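Local coordinates for protein catechol 1,2-dioxygenase (Acinetobacter sp., PDB 1DMH) that catalyses the iron(III)-dependent intradiol cleavage of catechol by dioxygen to cis,cis-muconate, an early step of the beta-ketoadipate pathway, working as a homodimer, at residues H132-G138 against Y190-L196; T139-G145 against F288-R294; T239-A244 against T257-V263. The contacts are given in a common frame with arbitrary orientation. Numbering follows the deposited sequence.

Contact 1. Residues H132-G138 against Y190-L196; sequences HTLILHG and YRVRTIL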
loop_
_atom_site.group_PDB
_atom_site.type_symbol
_atom_site.label_atom_id
_atom_site.label_comp_id
_atom_site.label_asym_id
_atom_site.label_seq_id
_atom_site.Cartn_x
_atom_site.Cartn_y
_atom_site.Cartn_z
ATOM N N HIS A 132 -2.911 -14.451 34.726
ATOM C CA HIS A 132 -2.811 -15.720 35.439
ATOM C C HIS A 132 -1.332 -16.103 35.347
ATOM O O HIS A 132 -0.770 -16.161 34.257
ATOM C CB HIS A 132 -3.690 -16.774 34.769
ATOM C CG HIS A 132 -3.679 -18.096 35.467
ATOM N ND1 HIS A 132 -4.008 -18.236 36.798
ATOM C CD2 HIS A 132 -3.366 -19.339 35.025
ATOM C CE1 HIS A 132 -3.895 -19.506 37.147
ATOM N NE2 HIS A 132 -3.507 -20.198 36.091
ATOM N N THR A 133 -0.699 -16.340 36.491
ATOM C CA THR A 133 0.720 -16.676 36.527
ATOM C C THR A 133 1.083 -17.863 35.673
ATOM O O THR A 133 0.421 -18.885 35.724
ATOM C CB THR A 133 1.193 -16.960 37.960
ATOM O OG1 THR A 133 0.849 -15.852 38.786
ATOM C CG2 THR A 133 2.714 -17.127 38.008
ATOM N N LEU A 134 2.162 -17.720 34.909
ATOM C CA LEU A 134 2.650 -18.770 34.019
ATOM C C LEU A 134 4.145 -18.950 34.256
ATOM O O LEU A 134 4.889 -17.967 34.234
ATOM C CB LEU A 134 2.460 -18.348 32.553
ATOM C CG LEU A 134 2.427 -19.354 31.397
ATOM C CD1 LEU A 134 3.170 -18.736 30.247
ATOM C CD2 LEU A 134 2.968 -20.686 31.754
ATOM N N ILE A 135 4.578 -20.189 34.493
ATOM C CA ILE A 135 6.010 -20.504 34.671
ATOM C C ILE A 135 6.326 -21.222 33.348
ATOM O O ILE A 135 5.761 -22.285 33.073
ATOM C CB ILE A 135 6.268 -21.515 35.855
ATOM C CG1 ILE A 135 5.792 -20.915 37.176
ATOM C CG2 ILE A 135 7.749 -21.911 35.939
ATOM C CD1 ILE A 135 6.432 -19.617 37.511
ATOM N N LEU A 136 7.195 -20.647 32.523
ATOM C CA LEU A 136 7.519 -21.253 31.230
ATOM C C LEU A 136 9.007 -21.591 31.274
ATOM O O LEU A 136 9.837 -20.746 31.577
ATOM C CB LEU A 136 7.250 -20.243 30.130
ATOM C CG LEU A 136 7.046 -20.559 28.639
ATOM C CD1 LEU A 136 7.697 -19.410 27.886
ATOM C CD2 LEU A 136 7.602 -21.887 28.196
ATOM N N HIS A 137 9.344 -22.830 30.975
ATOM C CA HIS A 137 10.740 -23.200 31.020
ATOM C C HIS A 137 11.053 -24.313 30.032
ATOM O O HIS A 137 10.161 -24.969 29.491
ATOM C CB HIS A 137 11.102 -23.603 32.460
ATOM C CG HIS A 137 10.303 -24.755 32.991
ATOM N ND1 HIS A 137 10.723 -26.063 32.886
ATOM C CD2 HIS A 137 9.089 -24.799 33.593
ATOM C CE1 HIS A 137 9.806 -26.865 33.402
ATOM N NE2 HIS A 137 8.804 -26.123 33.838
ATOM N N GLY A 138 12.336 -24.502 29.776
ATOM C CA GLY A 138 12.733 -25.536 28.856
ATOM C C GLY A 138 14.229 -25.577 28.728
ATOM O O GLY A 138 14.943 -24.877 29.441
ATOM N N TYR A 190 16.317 -22.291 30.341
ATOM C CA TYR A 190 15.780 -20.936 30.475
ATOM C C TYR A 190 14.506 -21.123 31.284
ATOM O O TYR A 190 13.862 -22.174 31.226
ATOM C CB TYR A 190 15.465 -20.321 29.101
ATOM C CG TYR A 190 14.269 -20.938 28.383
ATOM C CD1 TYR A 190 14.411 -22.092 27.608
ATOM C CD2 TYR A 190 12.998 -20.394 28.519
ATOM C CE1 TYR A 190 13.311 -22.697 26.989
ATOM C CE2 TYR A 190 11.891 -20.989 27.903
ATOM C CZ TYR A 190 12.054 -22.139 27.140
ATOM O OH TYR A 190 10.961 -22.736 26.543
ATOM N N ARG A 191 14.156 -20.131 32.074
ATOM C CA ARG A 191 12.956 -20.239 32.857
ATOM C C ARG A 191 12.434 -18.841 33.052
ATOM O O ARG A 191 13.197 -17.924 33.369
ATOM C CB ARG A 191 13.274 -20.881 34.199
ATOM C CG ARG A 191 12.085 -21.009 35.124
ATOM C CD ARG A 191 12.525 -21.634 36.432
ATOM N NE ARG A 191 11.522 -21.494 37.492
ATOM C CZ ARG A 191 10.603 -22.410 37.799
ATOM N NH1 ARG A 191 10.572 -23.572 37.136
ATOM N NH2 ARG A 191 9.729 -22.169 38.791
ATOM N N VAL A 192 11.145 -18.643 32.814
ATOM C CA VAL A 192 10.598 -17.321 33.025
ATOM C C VAL A 192 9.308 -17.400 33.767
ATOM O O VAL A 192 8.617 -18.416 33.721
ATOM C CB VAL A 192 10.312 -16.558 31.711
ATOM C CG1 VAL A 192 11.565 -16.333 30.995
ATOM C CG2 VAL A 192 9.343 -17.336 30.838
ATOM N N ARG A 193 9.014 -16.330 34.486
ATOM C CA ARG A 193 7.745 -16.217 35.169
ATOM C C ARG A 193 7.030 -15.069 34.415
ATOM O O ARG A 193 7.589 -13.977 34.252
ATOM C CB ARG A 193 7.927 -15.858 36.648
ATOM C CG ARG A 193 6.610 -15.423 37.262
ATOM C CD ARG A 193 6.674 -15.145 38.753
ATOM N NE ARG A 193 5.409 -14.531 39.136
ATOM C CZ ARG A 193 5.021 -14.313 40.384
ATOM N NH1 ARG A 193 5.803 -14.660 41.382
ATOM N NH2 ARG A 193 3.840 -13.757 40.623
ATOM N N THR A 194 5.819 -15.326 33.923
ATOM C CA THR A 194 5.080 -14.296 33.212
ATOM C C THR A 194 3.581 -14.590 33.412
ATOM O O THR A 194 3.206 -15.134 34.459
ATOM C CB THR A 194 5.470 -14.294 31.720
ATOM O OG1 THR A 194 4.852 -13.182 31.075
ATOM C CG2 THR A 194 5.059 -15.586 31.040
ATOM N N ILE A 195 2.723 -14.200 32.469
ATOM C CA ILE A 195 1.299 -14.524 32.588
ATOM C C ILE A 195 0.840 -15.184 31.282
ATOM O O ILE A 195 1.494 -15.033 30.244
ATOM C CB ILE A 195 0.401 -13.266 32.840
ATOM C CG1 ILE A 195 0.569 -12.267 31.700
ATOM C CG2 ILE A 195 0.733 -12.623 34.185
ATOM C CD1 ILE A 195 -0.391 -11.104 31.772
ATOM N N LEU A 196 -0.262 -15.926 31.339
ATOM C CA LEU A 196 -0.807 -16.567 30.141
ATOM C C LEU A 196 -1.377 -15.507 29.227
ATOM O O LEU A 196 -2.193 -14.695 29.644
ATOM C CB LEU A 196 -1.944 -17.526 30.470
ATOM C CG LEU A 196 -1.655 -19.008 30.601
ATOM C CD1 LEU A 196 -2.986 -19.704 30.842
ATOM C CD2 LEU A 196 -1.011 -19.555 29.338
HETATM O O HOH W 1 -3.208 -14.787 32.126
HETATM O O HOH W 2 1.943 -13.155 38.431
#

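Contact 2. Residues T139-G145 against F288-R294; sequences TIFDADG and FDLKLTR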
loop_
_atom_site.group_PDB
_atom_site.type_symbol
_atom_site.label_atom_id
_atom_site.label_comp_id
_atom_site.label_asym_id
_atom_site.label_seq_id
_atom_site.Cartn_x
_atom_site.Cartn_y
_atom_site.Cartn_z
ATOM N N THR A 139 14.696 -26.408 27.810
ATOM C CA THR A 139 16.118 -26.558 27.570
ATOM C C THR A 139 16.384 -26.260 26.104
ATOM O O THR A 139 15.548 -26.550 25.251
ATOM C CB THR A 139 16.583 -28.019 27.858
ATOM O OG1 THR A 139 16.334 -28.349 29.233
ATOM C CG2 THR A 139 18.083 -28.180 27.540
ATOM N N ILE A 140 17.534 -25.663 25.812
ATOM C CA ILE A 140 17.896 -25.406 24.427
ATOM C C ILE A 140 18.944 -26.462 24.045
ATOM O O ILE A 140 19.931 -26.627 24.748
ATOM C CB ILE A 140 18.515 -24.003 24.242
ATOM C CG1 ILE A 140 17.505 -22.932 24.663
ATOM C CG2 ILE A 140 18.967 -23.823 22.778
ATOM C CD1 ILE A 140 16.181 -22.987 23.883
ATOM N N PHE A 141 18.724 -27.175 22.945
ATOM C CA PHE A 141 19.665 -28.194 22.477
ATOM C C PHE A 141 20.400 -27.780 21.210
ATOM O O PHE A 141 19.788 -27.196 20.316
ATOM C CB PHE A 141 18.941 -29.500 22.195
ATOM C CG PHE A 141 18.318 -30.117 23.402
ATOM C CD1 PHE A 141 19.089 -30.870 24.286
ATOM C CD2 PHE A 141 16.963 -29.969 23.658
ATOM C CE1 PHE A 141 18.518 -31.473 25.406
ATOM C CE2 PHE A 141 16.375 -30.573 24.781
ATOM C CZ PHE A 141 17.157 -31.324 25.651
ATOM N N ASP A 142 21.699 -28.086 21.128
ATOM C CA ASP A 142 22.465 -27.763 19.931
ATOM C C ASP A 142 22.136 -28.763 18.836
ATOM O O ASP A 142 21.311 -29.670 19.029
ATOM C CB ASP A 142 23.985 -27.748 20.179
ATOM C CG ASP A 142 24.555 -29.106 20.611
ATOM O OD1 ASP A 142 24.005 -30.177 20.279
ATOM O OD2 ASP A 142 25.614 -29.090 21.259
ATOM N N ALA A 143 22.776 -28.605 17.686
ATOM C CA ALA A 143 22.492 -29.491 16.578
ATOM C C ALA A 143 22.780 -30.967 16.876
ATOM O O ALA A 143 22.283 -31.843 16.163
ATOM C CB ALA A 143 23.248 -29.036 15.336
ATOM N N ASP A 144 23.555 -31.255 17.925
ATOM C CA ASP A 144 23.866 -32.648 18.261
ATOM C C ASP A 144 22.925 -33.262 19.291
ATOM O O ASP A 144 23.029 -34.449 19.592
ATOM C CB ASP A 144 25.299 -32.786 18.784
ATOM C CG ASP A 144 26.330 -32.357 17.764
ATOM O OD1 ASP A 144 26.200 -32.756 16.591
ATOM O OD2 ASP A 144 27.275 -31.633 18.136
ATOM N N GLY A 145 22.013 -32.463 19.835
ATOM C CA GLY A 145 21.101 -32.994 20.832
ATOM C C GLY A 145 21.641 -32.809 22.242
ATOM O O GLY A 145 21.186 -33.463 23.190
ATOM N N PHE A 288 8.840 -26.145 27.233
ATOM C CA PHE A 288 9.040 -26.191 25.788
ATOM C C PHE A 288 10.526 -26.144 25.506
ATOM O O PHE A 288 11.191 -25.163 25.833
ATOM C CB PHE A 288 8.350 -25.024 25.073
ATOM C CG PHE A 288 8.407 -25.133 23.569
ATOM C CD1 PHE A 288 7.831 -26.226 22.917
ATOM C CD2 PHE A 288 9.078 -24.185 22.804
ATOM C CE1 PHE A 288 7.927 -26.378 21.524
ATOM C CE2 PHE A 288 9.175 -24.332 21.418
ATOM C CZ PHE A 288 8.593 -25.439 20.785
ATOM N N ASP A 289 11.047 -27.233 24.941
ATOM C CA ASP A 289 12.468 -27.320 24.588
ATOM C C ASP A 289 12.601 -26.980 23.121
ATOM O O ASP A 289 11.700 -27.276 22.321
ATOM C CB ASP A 289 13.038 -28.731 24.761
ATOM C CG ASP A 289 12.909 -29.254 26.161
ATOM O OD1 ASP A 289 12.928 -28.458 27.119
ATOM O OD2 ASP A 289 12.825 -30.480 26.296
ATOM N N LEU A 290 13.730 -26.376 22.772
ATOM C CA LEU A 290 13.998 -26.017 21.386
ATOM C C LEU A 290 15.322 -26.617 20.959
ATOM O O LEU A 290 16.280 -26.613 21.725
ATOM C CB LEU A 290 14.053 -24.499 21.210
ATOM C CG LEU A 290 12.734 -23.810 21.554
ATOM C CD1 LEU A 290 12.761 -23.515 23.039
ATOM C CD2 LEU A 290 12.534 -22.512 20.758
ATOM N N LYS A 291 15.360 -27.141 19.736
ATOM C CA LYS A 291 16.579 -27.737 19.189
ATOM C C LYS A 291 16.977 -26.907 17.973
ATOM O O LYS A 291 16.150 -26.641 17.084
ATOM C CB LYS A 291 16.347 -29.201 18.790
ATOM C CG LYS A 291 17.625 -29.912 18.302
ATOM C CD LYS A 291 17.343 -31.396 18.013
ATOM C CE LYS A 291 18.514 -32.114 17.336
ATOM N NZ LYS A 291 19.707 -32.157 18.206
ATOM N N LEU A 292 18.242 -26.500 17.954
ATOM C CA LEU A 292 18.782 -25.653 16.890
ATOM C C LEU A 292 19.491 -26.394 15.740
ATOM O O LEU A 292 19.874 -27.557 15.868
ATOM C CB LEU A 292 19.746 -24.633 17.506
ATOM C CG LEU A 292 19.258 -23.692 18.609
ATOM C CD1 LEU A 292 20.390 -22.748 18.949
ATOM C CD2 LEU A 292 18.039 -22.891 18.155
ATOM N N THR A 293 19.642 -25.713 14.609
ATOM C CA THR A 293 20.333 -26.292 13.467
ATOM C C THR A 293 21.655 -25.537 13.261
ATOM O O THR A 293 21.793 -24.355 13.619
ATOM C CB THR A 293 19.475 -26.219 12.179
ATOM O OG1 THR A 293 19.142 -24.857 11.906
ATOM C CG2 THR A 293 18.184 -27.000 12.345
ATOM N N ARG A 294 22.632 -26.247 12.700
ATOM C CA ARG A 294 23.952 -25.691 12.433
ATOM C C ARG A 294 23.950 -24.771 11.221
ATOM O O ARG A 294 23.089 -24.884 10.337
ATOM C CB ARG A 294 24.967 -26.807 12.149
ATOM C CG ARG A 294 25.500 -27.568 13.338
ATOM C CD ARG A 294 26.778 -28.297 12.905
ATOM N NE ARG A 294 27.476 -28.923 14.026
ATOM C CZ ARG A 294 27.075 -30.036 14.637
ATOM N NH1 ARG A 294 25.967 -30.658 14.236
ATOM N NH2 ARG A 294 27.790 -30.539 15.641
HETATM O O HOH W 3 13.057 -29.115 29.632
#

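Contact 3. Residues T239-A244 against T257-V263; sequences TQINVA and TREGLVV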
loop_
_atom_site.group_PDB
_atom_site.type_symbol
_atom_site.label_atom_id
_atom_site.label_comp_id
_atom_site.label_asym_id
_atom_site.label_seq_id
_atom_site.Cartn_x
_atom_site.Cartn_y
_atom_site.Cartn_z
ATOM N N THR A 239 10.308 -18.931 15.982
ATOM C CA THR A 239 9.190 -19.841 16.097
ATOM C C THR A 239 8.224 -19.318 17.160
ATOM O O THR A 239 8.361 -18.193 17.639
ATOM C CB THR A 239 9.693 -21.301 16.444
ATOM O OG1 THR A 239 8.611 -22.224 16.292
ATOM C CG2 THR A 239 10.196 -21.393 17.880
ATOM N N GLN A 240 7.218 -20.106 17.503
ATOM C CA GLN A 240 6.301 -19.663 18.547
ATOM C C GLN A 240 5.599 -20.899 19.067
ATOM O O GLN A 240 5.680 -21.965 18.443
ATOM C CB GLN A 240 5.254 -18.708 17.988
ATOM C CG GLN A 240 4.095 -19.448 17.392
ATOM C CD GLN A 240 2.985 -18.563 16.840
ATOM O OE1 GLN A 240 1.864 -19.061 16.597
ATOM N NE2 GLN A 240 3.272 -17.279 16.615
ATOM N N ILE A 241 4.958 -20.784 20.224
ATOM C CA ILE A 241 4.180 -21.911 20.727
ATOM C C ILE A 241 2.755 -21.442 20.921
ATOM O O ILE A 241 2.511 -20.275 21.210
ATOM C CB ILE A 241 4.736 -22.524 22.039
ATOM C CG1 ILE A 241 4.930 -21.461 23.118
ATOM C CG2 ILE A 241 6.010 -23.278 21.715
ATOM C CD1 ILE A 241 5.493 -22.002 24.442
ATOM N N ASN A 242 1.832 -22.369 20.699
ATOM C CA ASN A 242 0.400 -22.146 20.813
ATOM C C ASN A 242 -0.099 -22.777 22.090
ATOM O O ASN A 242 0.274 -23.909 22.410
ATOM C CB ASN A 242 -0.321 -22.822 19.651
ATOM C CG ASN A 242 -0.176 -22.076 18.399
ATOM O OD1 ASN A 242 -0.827 -21.055 18.224
ATOM N ND2 ASN A 242 0.711 -22.537 17.510
ATOM N N VAL A 243 -0.945 -22.060 22.814
ATOM C CA VAL A 243 -1.491 -22.618 24.046
ATOM C C VAL A 243 -2.576 -23.628 23.630
ATOM O O VAL A 243 -3.550 -23.280 22.943
ATOM C CB VAL A 243 -2.077 -21.494 24.949
ATOM C CG1 VAL A 243 -2.723 -22.095 26.181
ATOM C CG2 VAL A 243 -0.959 -20.516 25.342
ATOM N N ALA A 244 -2.394 -24.883 24.023
ATOM C CA ALA A 244 -3.362 -25.913 23.651
ATOM C C ALA A 244 -4.780 -25.587 24.168
ATOM O O ALA A 244 -4.961 -24.992 25.237
ATOM C CB ALA A 244 -2.881 -27.313 24.161
ATOM N N THR A 257 0.245 -21.634 13.016
ATOM C CA THR A 257 0.318 -22.810 13.868
ATOM C C THR A 257 0.825 -24.050 13.129
ATOM O O THR A 257 0.515 -24.273 11.954
ATOM C CB THR A 257 -1.043 -23.044 14.562
ATOM O OG1 THR A 257 -2.059 -23.157 13.578
ATOM C CG2 THR A 257 -1.402 -21.843 15.421
ATOM N N ARG A 258 1.649 -24.832 13.827
ATOM C CA ARG A 258 2.249 -26.051 13.296
ATOM C C ARG A 258 2.262 -27.154 14.311
ATOM O O ARG A 258 2.353 -26.896 15.509
ATOM C CB ARG A 258 3.704 -25.848 12.943
ATOM C CG ARG A 258 3.963 -24.846 11.901
ATOM C CD ARG A 258 5.250 -25.246 11.316
ATOM N NE ARG A 258 5.512 -24.516 10.101
ATOM C CZ ARG A 258 6.431 -24.881 9.220
ATOM N NH1 ARG A 258 7.162 -25.967 9.440
ATOM N NH2 ARG A 258 6.611 -24.151 8.125
ATOM N N GLU A 259 2.227 -28.388 13.821
ATOM C CA GLU A 259 2.283 -29.545 14.703
ATOM C C GLU A 259 3.636 -29.513 15.377
ATOM O O GLU A 259 4.655 -29.275 14.727
ATOM C CB GLU A 259 2.150 -30.847 13.917
ATOM C CG GLU A 259 0.771 -31.070 13.358
ATOM C CD GLU A 259 0.690 -32.381 12.600
ATOM O OE1 GLU A 259 1.017 -33.433 13.226
ATOM O OE2 GLU A 259 0.306 -32.360 11.391
ATOM N N GLY A 260 3.639 -29.763 16.676
ATOM C CA GLY A 260 4.881 -29.726 17.402
ATOM C C GLY A 260 5.039 -28.390 18.094
ATOM O O GLY A 260 5.932 -28.238 18.905
ATOM N N LEU A 261 4.194 -27.416 17.778
ATOM C CA LEU A 261 4.292 -26.107 18.426
ATOM C C LEU A 261 3.086 -25.812 19.327
ATOM O O LEU A 261 2.952 -24.694 19.854
ATOM C CB LEU A 261 4.447 -24.992 17.389
ATOM C CG LEU A 261 5.679 -25.066 16.480
ATOM C CD1 LEU A 261 5.674 -23.858 15.540
ATOM C CD2 LEU A 261 6.963 -25.114 17.317
ATOM N N VAL A 262 2.211 -26.804 19.503
ATOM C CA VAL A 262 1.031 -26.643 20.365
ATOM C C VAL A 262 1.424 -27.235 21.713
ATOM O O VAL A 262 1.744 -28.412 21.798
ATOM C CB VAL A 262 -0.187 -27.404 19.786
ATOM C CG1 VAL A 262 -1.386 -27.255 20.705
ATOM C CG2 VAL A 262 -0.493 -26.887 18.385
ATOM N N VAL A 263 1.392 -26.426 22.760
ATOM C CA VAL A 263 1.811 -26.870 24.083
ATOM C C VAL A 263 0.711 -26.738 25.153
ATOM O O VAL A 263 -0.013 -25.740 25.199
ATOM C CB VAL A 263 3.085 -26.039 24.490
ATOM C CG1 VAL A 263 3.600 -26.446 25.866
ATOM C CG2 VAL A 263 4.177 -26.200 23.411
#

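Contact 1. Residues H132-G138 against Y190-L196
Seven backbone hydrogen bonds hold these two antiparallel strands together. They come in pairs at Leu134–Thr194 (Leu134 N to Thr194 O and Thr194 N to Leu134 O, both 2.8 Å), at Leu136–Val192 and at Gly138–Tyr190; the seventh, Leu196 N to His132 O at 3.0 Å, closes the end. There a water also bridges, accepting from His132 N and donating to Leu196 O. CA-H...O contacts such as Arg191 CA to Leu136 O (3.4 Å) supplement the ladder.

Apolar contacts gather on the face of Leu134, Leu136 and Val192: Leu136 CB meets Val192 CG2 at 3.7 Å, and Leu134 CG lies 4.0 Å from Leu196 CD2. One face of the Tyr190 ring covers Gly138 N and His137 C; a CB on Gly138 would clash with the ring.

The face of Ile135, His137, Arg191 and Arg193 is mixed. The Arg191 guanidinium lays one face on Ile135 CG2 (CZ at 3.4 Å) and hydrogen-bonds to Asn277, while Arg193 salt-bridges Glu280. Near the strand end a water joins Arg193 NH2 to Thr133 OG1.

In the beta core, strand 133-141 is flanked by 189-195 and 283-291, and Leu134 and Leu136 pack onto Ile225 and Tyr227 of strand 220-230.

Contact 2. Residues T139-G145 against F288-R294
A parallel strand pair of the catalytic domain's beta core runs out here into a type I turn, Asp142 to Gly145. The ladder zigzags through Leu290 N to Thr139 O (3.1 Å), Phe141 N to Leu290 O (2.8 Å) and Leu292 N to Phe141 O (2.9 Å). Ahead of it, the Asp289 side chain substitutes for backbone: its OD1 accepts from Thr139 N at 2.8 Å. Ile140 CD1 meets Leu290 CD1 at 3.6 Å on the inward face, which packs on Val229; on the other, the edge of the Phe141 ring meets Asp289 CB.

At the turn, Asp142 OD1 accepts from Asp144 N (2.6 Å), an Asx turn, and Gly145 takes a positive phi. Lys291 NZ reaches over to Asp142 O (3.1 Å) and, weakly, Ala143 O (3.3 Å). Beyond, an exposed salt bridge joins Asp144 OD2 to Arg294 NH2 at 2.8 Å. Arg294 CG rests against Ala143 CB (3.3 Å). The pair belongs to the mixed beta-sandwich core of the intradiol dioxygenase fold, joining strands 133-141 and 283-291 from distant parts of the chain.

Contact 3. Residues T239-A244 against T257-V263
Three backbone hydrogen bonds carry this short parallel pairing: Asn242 N to Leu261 O at 2.7 Å, Val263 N to Asn242 O at 2.8 Å, and Ala244 N to Val263 O at 2.8 Å. Leu261 O also faces Ile241 CA (3.2 Å), a CA-H...O contact. Just before the ladder the chain makes a type II turn, Arg258 to Leu261, closed by Leu261 N to Arg258 O at 3.0 Å; Gly260, at phi 98°, takes a position that calls for glycine.

Not every buried polar group finds a partner. Gln240 O has none in the model; the nearest atom of 257-263 is Leu261 CB, at 3.4 Å. Asn242 ND2 also lacks one, and Asn242 OD1 sits 3.0 Å from the methyl Thr257 CG2. Other ends are served from outside: Thr239 OG1 hydrogen-bonds to Pro102 O, Thr257 OG1 to Thr249 O, and Arg258 makes a salt bridge to Asp89 of helix 80-94. Gln240 OE1 has a weak hydrogen bond to Arg221, which lines the 4-methylcatechol pocket, and the Gln240 side chain lies about 5 Å from both the iron and that ligand, against His224 and His226.

The apolar contacts are few: Ile241 CG2 on Val263 CG2 and Ala244 CB on Val262 CG1, each 3.8 Å. Strand 237-243 lies between strand 262-268 and strand 220-230, to which Thr239, Ile241 and Val243 hydrogen-bond through their backbones, while Ile241, Leu261 and Val263 pack against Phe288 of strand 283-291.

Contacts 1 and 2 follow one another along strand 133-141: contact 1 is its antiparallel pairing with 189-195, contact 2 the far end of its parallel pairing with 283-291, which begins alongside contact 1. They join where His137 O takes Phe288 N (2.9 Å) and Tyr190 OH reaches Phe288 O (2.5 Å). The Phe288 ring also ties contact 2 to contact 3, its CE2 lying 3.3 Å from Ile241 CG2. Contact 1 has the longest ladder and buries most area. Contact 2 becomes exposed toward its turn, relying there on lysine and a salt bridge. Contact 3, closest to the iron, lies about 13 Å from the chain centre, centre to centre, against about 20 Å for the others.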